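Local coordinates for Ribose/Galactose Isomerase (PDB 3ONO), which interconverts ribose 5-phosphate and ribulose 5-phosphate as a sugar-phosphate isomerase of the LacAB/RpiB family, at the interface of chains A and B. Sequence-based numbering; all coordinates share one arbitrary frame. Chains: chain A/B, Ribose/Galactose Isomerase.

Contact 1: the interface of chains A and B. Residues chain A 76, 78, 81, 94, 96; chain B 93-94, 104, 108.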
# COMPACT_ATOMS: atom_id res chain seq x y z
N THR A 76 -10.28 6.67 -8.00
CA THR A 76 -9.69 5.39 -7.62
C THR A 76 -8.96 4.73 -8.79
O THR A 76 -8.28 3.73 -8.58
CB THR A 76 -10.76 4.40 -7.14
OG1 THR A 76 -11.65 4.11 -8.23
CG2 THR A 76 -11.58 4.99 -5.99
N GLN A 78 -10.50 3.09 -11.06
CA GLN A 78 -11.32 1.95 -11.52
C GLN A 78 -12.18 2.28 -12.75
O GLN A 78 -12.16 1.53 -13.73
CB GLN A 78 -12.24 1.46 -10.39
CG GLN A 78 -11.49 1.02 -9.11
CD GLN A 78 -11.15 -0.46 -9.12
OE1 GLN A 78 -10.84 -1.03 -10.17
NE2 GLN A 78 -11.18 -1.10 -7.93
N LEU A 81 -9.98 2.70 -15.81
CA LEU A 81 -9.37 1.43 -16.21
C LEU A 81 -10.37 0.54 -16.93
O LEU A 81 -10.07 -0.09 -17.97
CB LEU A 81 -8.84 0.76 -14.94
CG LEU A 81 -8.55 -0.71 -14.72
CD1 LEU A 81 -8.07 -0.82 -13.29
CD2 LEU A 81 -9.74 -1.61 -14.92
N TYR A 94 -3.75 -1.08 -13.92
CA TYR A 94 -3.76 -0.14 -12.80
C TYR A 94 -2.32 0.25 -12.49
O TYR A 94 -1.38 -0.47 -12.82
CB TYR A 94 -4.44 -0.75 -11.54
CG TYR A 94 -3.69 -1.89 -10.89
CD1 TYR A 94 -2.58 -1.65 -10.07
CD2 TYR A 94 -4.08 -3.22 -11.07
CE1 TYR A 94 -1.86 -2.70 -9.47
CE2 TYR A 94 -3.37 -4.28 -10.46
CZ TYR A 94 -2.27 -4.01 -9.66
OH TYR A 94 -1.56 -5.03 -9.08
N LEU A 96 -0.54 2.00 -9.06
CA LEU A 96 -0.71 2.65 -7.77
C LEU A 96 0.61 3.00 -7.08
O LEU A 96 0.65 3.86 -6.20
CB LEU A 96 -1.54 1.75 -6.85
CG LEU A 96 -2.93 1.44 -7.42
CD1 LEU A 96 -3.65 0.52 -6.44
CD2 LEU A 96 -3.74 2.71 -7.66
N GLY B 93 -13.15 -4.76 -11.30
CA GLY B 93 -12.22 -3.81 -10.69
C GLY B 93 -10.97 -4.49 -10.13
O GLY B 93 -10.96 -5.69 -9.93
N TYR B 94 -9.92 -3.72 -9.84
CA TYR B 94 -8.81 -4.28 -9.06
C TYR B 94 -9.23 -4.31 -7.59
O TYR B 94 -10.12 -3.57 -7.17
CB TYR B 94 -7.51 -3.46 -9.23
CG TYR B 94 -7.54 -2.06 -8.64
CD1 TYR B 94 -7.39 -1.86 -7.26
CD2 TYR B 94 -7.72 -0.93 -9.45
CE1 TYR B 94 -7.44 -0.57 -6.69
CE2 TYR B 94 -7.75 0.37 -8.88
CZ TYR B 94 -7.61 0.53 -7.51
OH TYR B 94 -7.66 1.79 -6.95
N PHE B 104 -15.36 0.01 -4.68
CA PHE B 104 -15.76 -0.58 -5.95
C PHE B 104 -17.27 -0.84 -5.96
O PHE B 104 -17.97 -0.48 -6.89
CB PHE B 104 -15.01 -1.88 -6.21
CG PHE B 104 -15.43 -2.59 -7.48
CD1 PHE B 104 -15.07 -2.10 -8.73
CD2 PHE B 104 -16.17 -3.76 -7.41
CE1 PHE B 104 -15.44 -2.78 -9.89
CE2 PHE B 104 -16.55 -4.44 -8.58
CZ PHE B 104 -16.17 -3.94 -9.81
N ASN B 108 -18.62 1.88 -8.49
CA ASN B 108 -18.68 1.24 -9.80
C ASN B 108 -19.81 0.22 -9.91
O ASN B 108 -20.38 0.03 -10.99
CB ASN B 108 -17.33 0.59 -10.09
CG ASN B 108 -16.19 1.54 -9.85
OD1 ASN B 108 -15.52 1.48 -8.82
ND2 ASN B 108 -15.97 2.46 -10.80
O HOH W 1 -13.72 2.65 -7.04
O HOH W 2 -13.78 4.84 -10.24

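Contact 2: the interface of chains A and B. Residues chain A 50-52, 182; chain B 156, 159-160, 163.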
# COMPACT_ATOMS: atom_id res chain seq x y z
N THR A 50 -16.01 12.77 -18.64
CA THR A 50 -16.07 11.77 -17.57
C THR A 50 -15.13 10.63 -17.93
O THR A 50 -14.56 10.60 -19.03
CB THR A 50 -17.45 11.13 -17.44
OG1 THR A 50 -17.66 10.25 -18.55
CG2 THR A 50 -18.55 12.17 -17.41
N TYR A 51 -15.03 9.64 -17.05
CA TYR A 51 -14.17 8.51 -17.38
C TYR A 51 -14.69 7.69 -18.56
O TYR A 51 -13.93 6.93 -19.14
CB TYR A 51 -13.92 7.61 -16.16
CG TYR A 51 -15.13 6.90 -15.60
CD1 TYR A 51 -15.64 5.75 -16.21
CD2 TYR A 51 -15.75 7.36 -14.42
CE1 TYR A 51 -16.73 5.08 -15.67
CE2 TYR A 51 -16.85 6.70 -13.88
CZ TYR A 51 -17.34 5.57 -14.53
OH TYR A 51 -18.42 4.88 -14.00
N ILE A 52 -15.96 7.87 -18.95
CA ILE A 52 -16.45 7.22 -20.15
C ILE A 52 -15.76 7.80 -21.38
O ILE A 52 -15.30 7.07 -22.26
CB ILE A 52 -17.99 7.40 -20.33
CG1 ILE A 52 -18.74 6.79 -19.14
CG2 ILE A 52 -18.46 6.75 -21.65
CD1 ILE A 52 -18.54 5.29 -18.97
N LEU A 182 -21.63 10.81 -26.90
CA LEU A 182 -20.42 10.50 -26.14
C LEU A 182 -19.19 10.70 -26.99
O LEU A 182 -18.22 11.28 -26.54
CB LEU A 182 -20.43 9.07 -25.62
CG LEU A 182 -21.40 8.70 -24.51
CD1 LEU A 182 -21.35 7.21 -24.29
CD2 LEU A 182 -21.06 9.44 -23.20
N ASN B 156 -22.74 7.24 -14.58
CA ASN B 156 -21.60 6.82 -15.40
C ASN B 156 -21.45 5.32 -15.42
O ASN B 156 -21.06 4.73 -16.44
CB ASN B 156 -20.32 7.52 -14.92
CG ASN B 156 -20.33 9.00 -15.28
OD1 ASN B 156 -20.95 9.40 -16.29
ND2 ASN B 156 -19.64 9.83 -14.49
N ILE B 159 -23.83 4.06 -18.01
CA ILE B 159 -23.31 4.32 -19.34
C ILE B 159 -22.19 3.33 -19.70
O ILE B 159 -22.13 2.84 -20.84
CB ILE B 159 -22.86 5.79 -19.47
CG1 ILE B 159 -24.10 6.69 -19.42
CG2 ILE B 159 -22.08 6.02 -20.76
CD1 ILE B 159 -23.79 8.18 -19.21
N LEU B 160 -21.34 2.99 -18.73
CA LEU B 160 -20.26 2.05 -19.00
C LEU B 160 -20.84 0.77 -19.61
O LEU B 160 -20.29 0.23 -20.56
CB LEU B 160 -19.45 1.72 -17.72
CG LEU B 160 -18.32 0.70 -17.91
CD1 LEU B 160 -17.24 1.26 -18.85
CD2 LEU B 160 -17.71 0.33 -16.57
N VAL B 163 -21.76 1.32 -23.28
CA VAL B 163 -20.61 1.46 -24.17
C VAL B 163 -20.01 0.09 -24.42
O VAL B 163 -19.63 -0.23 -25.55
CB VAL B 163 -19.55 2.41 -23.56
CG1 VAL B 163 -18.26 2.34 -24.38
CG2 VAL B 163 -20.12 3.83 -23.55
O HOH W 3 -20.29 9.72 -19.03

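Contact 3: the interface of chains A and B. Residues chain A 97, 99-100, 103, 107; chain B 76, 119.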
# COMPACT_ATOMS: atom_id res chain seq x y z
N GLU A 97 1.68 2.33 -7.47
CA GLU A 97 2.99 2.57 -6.84
C GLU A 97 4.01 2.17 -7.91
O GLU A 97 3.67 1.45 -8.86
CB GLU A 97 3.12 1.79 -5.54
CG GLU A 97 2.97 0.29 -5.68
CD GLU A 97 4.32 -0.37 -5.87
OE1 GLU A 97 5.33 0.37 -5.91
OE2 GLU A 97 4.39 -1.61 -5.98
N SER A 99 6.52 0.11 -8.60
CA SER A 99 6.82 -1.22 -9.15
C SER A 99 5.65 -1.79 -9.97
O SER A 99 5.84 -2.72 -10.77
CB SER A 99 7.28 -2.20 -8.07
OG SER A 99 6.19 -2.86 -7.47
N ASP A 100 4.45 -1.26 -9.80
CA ASP A 100 3.34 -1.62 -10.70
C ASP A 100 3.66 -1.30 -12.15
O ASP A 100 3.31 -2.05 -13.07
CB ASP A 100 2.04 -0.86 -10.36
CG ASP A 100 1.44 -1.27 -9.01
OD1 ASP A 100 1.71 -2.39 -8.54
OD2 ASP A 100 0.66 -0.47 -8.44
N LEU A 103 6.45 -3.72 -13.60
CA LEU A 103 5.88 -5.05 -13.85
C LEU A 103 4.87 -5.02 -14.98
O LEU A 103 4.82 -5.93 -15.81
CB LEU A 103 5.21 -5.61 -12.59
CG LEU A 103 6.18 -5.92 -11.45
CD1 LEU A 103 5.41 -6.30 -10.20
CD2 LEU A 103 7.14 -7.04 -11.90
N ILE A 107 5.49 -7.57 -17.96
CA ILE A 107 4.62 -8.75 -17.98
C ILE A 107 3.50 -8.58 -18.99
O ILE A 107 3.24 -9.47 -19.82
CB ILE A 107 4.01 -9.01 -16.59
CG1 ILE A 107 5.11 -9.33 -15.54
CG2 ILE A 107 2.94 -10.13 -16.66
CD1 ILE A 107 4.51 -9.40 -14.13
N THR B 76 -0.26 -10.38 -10.32
CA THR B 76 -0.46 -8.96 -10.02
C THR B 76 -1.93 -8.56 -10.14
O THR B 76 -2.28 -7.44 -9.77
CB THR B 76 0.33 -8.06 -11.00
OG1 THR B 76 -0.17 -8.26 -12.32
CG2 THR B 76 1.82 -8.42 -10.98
N LYS B 119 2.28 -10.55 -6.13
CA LYS B 119 2.87 -9.24 -5.86
C LYS B 119 2.23 -8.62 -4.62
O LYS B 119 1.00 -8.54 -4.52
CB LYS B 119 2.67 -8.34 -7.08
CG LYS B 119 3.47 -7.04 -7.05
CD LYS B 119 2.62 -5.87 -6.69
CE LYS B 119 3.39 -4.58 -6.80
NZ LYS B 119 2.63 -3.53 -6.12

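Contact 1: the interface of chains A and B
A chi1 of 68° places the B:Tyr94 ring between its own backbone N and carbonyl carbon, while a bend at chi2 (-92°) turns the A:Gln78 carboxamide to lie over that ring. The two planes stand 17° apart, and A:Gln78 NE2 sits above the ring centre, a stack that suits a flat polar amide and an aromatic face. The same amide also reads the partner's main chain. A:Gln78 OE1 accepts from B:Tyr94 N on an in-plane lone pair (2.9 Å). A:Gln78 NE2 donates to B:Tyr94 O (2.8 Å). Bonded at both ends, the carboxamide has its flip state and rotation fixed. At the far end of the ring B:Tyr94 OH donates to A:Thr76 O (2.6 Å), in the glycine-rich GCGTGQG loop of the family. Leucine methyls suit the apolar ring: A:Leu81 CD1 meets its edge in plane, while A:Leu96 CD1 lies over the face opposite A:Gln78, 3.9 Å from B:Tyr94 CE1, so amide and methyl sandwich the ring. A:Tyr94, its symmetry mate, brings its CB to that same face, near B:Tyr94 CD2. B:Asn108 OD1 packs 3.6 Å from A:Gln78 CB and also shares a water with A:Thr76 OG1, the molecule 2.8 Å from each oxygen.

Contact 2: the interface of chains A and B
A:Ile52, near the start of helix 51-63, lies against helix 150-167 of chain B, its branches spread over B:Asn156, B:Ile159, B:Leu160 and B:Val163. A:Ile52 CD1 reaches over the backbone, 3.6 Å from B:Asn156 O, and also touches B:Leu160 CA. With CG1 anti to the carbonyl carbon (chi1 -61°), CG2 falls anti to the backbone N and can meet B:Val163 CG2, the two side chains sliding past each other in opposite directions. A beta-branched residue fits here because its two arms, CG1 and CG2, straddle the CG2 methyl of B:Ile159. A:Leu182 of helix 180-186 slants across B:Ile159 and B:Val163. Leucine suits the place because one slim methyl, CD1, can touch the CG2 groups of both; A:Leu182 CD1 lies 3.7 Å from B:Val163 CG2.

At the other end polar groups take over. The A:Tyr51 ring and the B:Asn156 amide are turned 75° apart, and A:Tyr51 CZ lies 3.6 Å from B:Asn156 CB. A:Thr50 comes from the opposite direction, its CB and CG2 against the amide's OD1 and ND2. A small hydroxyl and an amide suit this end because they can share a water. A:Thr50 OG1 also accepts from A:Ile52 N, capping the start of helix 51-63. The shared water lies 2.7 Å from A:Thr50 OG1 and 2.8 Å from B:Asn156 OD1.

Contact 3: the interface of chains A and B
B:Lys119 stretches across to chain A and gives up far more surface than any neighbour in this patch; A:Leu103 and B:Thr76 follow. The lysine's CG stands anti to the backbone N (chi1 -169°), the chain bends at chi2, and beyond that it runs extended, carrying NZ between two acids. B:Lys119 NZ forms a salt bridge with A:Glu97 OE2 (2.6 Å), on the anti lone pair. A second joins B:Lys119 NZ to A:Asp100 OD1 (2.8 Å), on the syn side but tilted from the plane. Lysine suits the place because its long chain spans the gap and its ammonium would probably offset part of the acids' negative charge.

A:Leu103, on helix 98-108, shields the lysine's aliphatic part, its CD1 3.8 Å from B:Lys119 CG; a branched apolar side chain suits this. A:Leu103 CD1 also lies 4.2 Å from B:Thr76 CG2, threonine being small enough to offer a methyl here, and A:Ile107 extends this loose contact.

Both carboxylates are also held by their own chain. A:Ser99 N and A:Glu97 N meet A:Glu97 OE1 and A:Asp100 OD2 from above the carboxylate planes, and A:Ser99 OG donates to A:Glu97 OE2 on its syn side. The site probably helps set the register of helix 98-108 against the partner's loops.

Contact 1 sits between the others: the C-alpha centre of contact 1 lies about 15 Å from that of contact 2 and equally far from that of contact 3, while those two are about 27 Å apart. Contacts 1 and 3 both use Thr76 and helix 98-108, with the chains exchanged, and A:Leu96 of contact 1 precedes A:Glu97 of contact 3. Contact 2 draws instead on helices 51-63, 150-167 and 180-186. Two-fold symmetry doubles every contact, so the three together probably stabilise a dimer within the deposited four-chain assembly and steady the glycine-rich loop that carries Thr76.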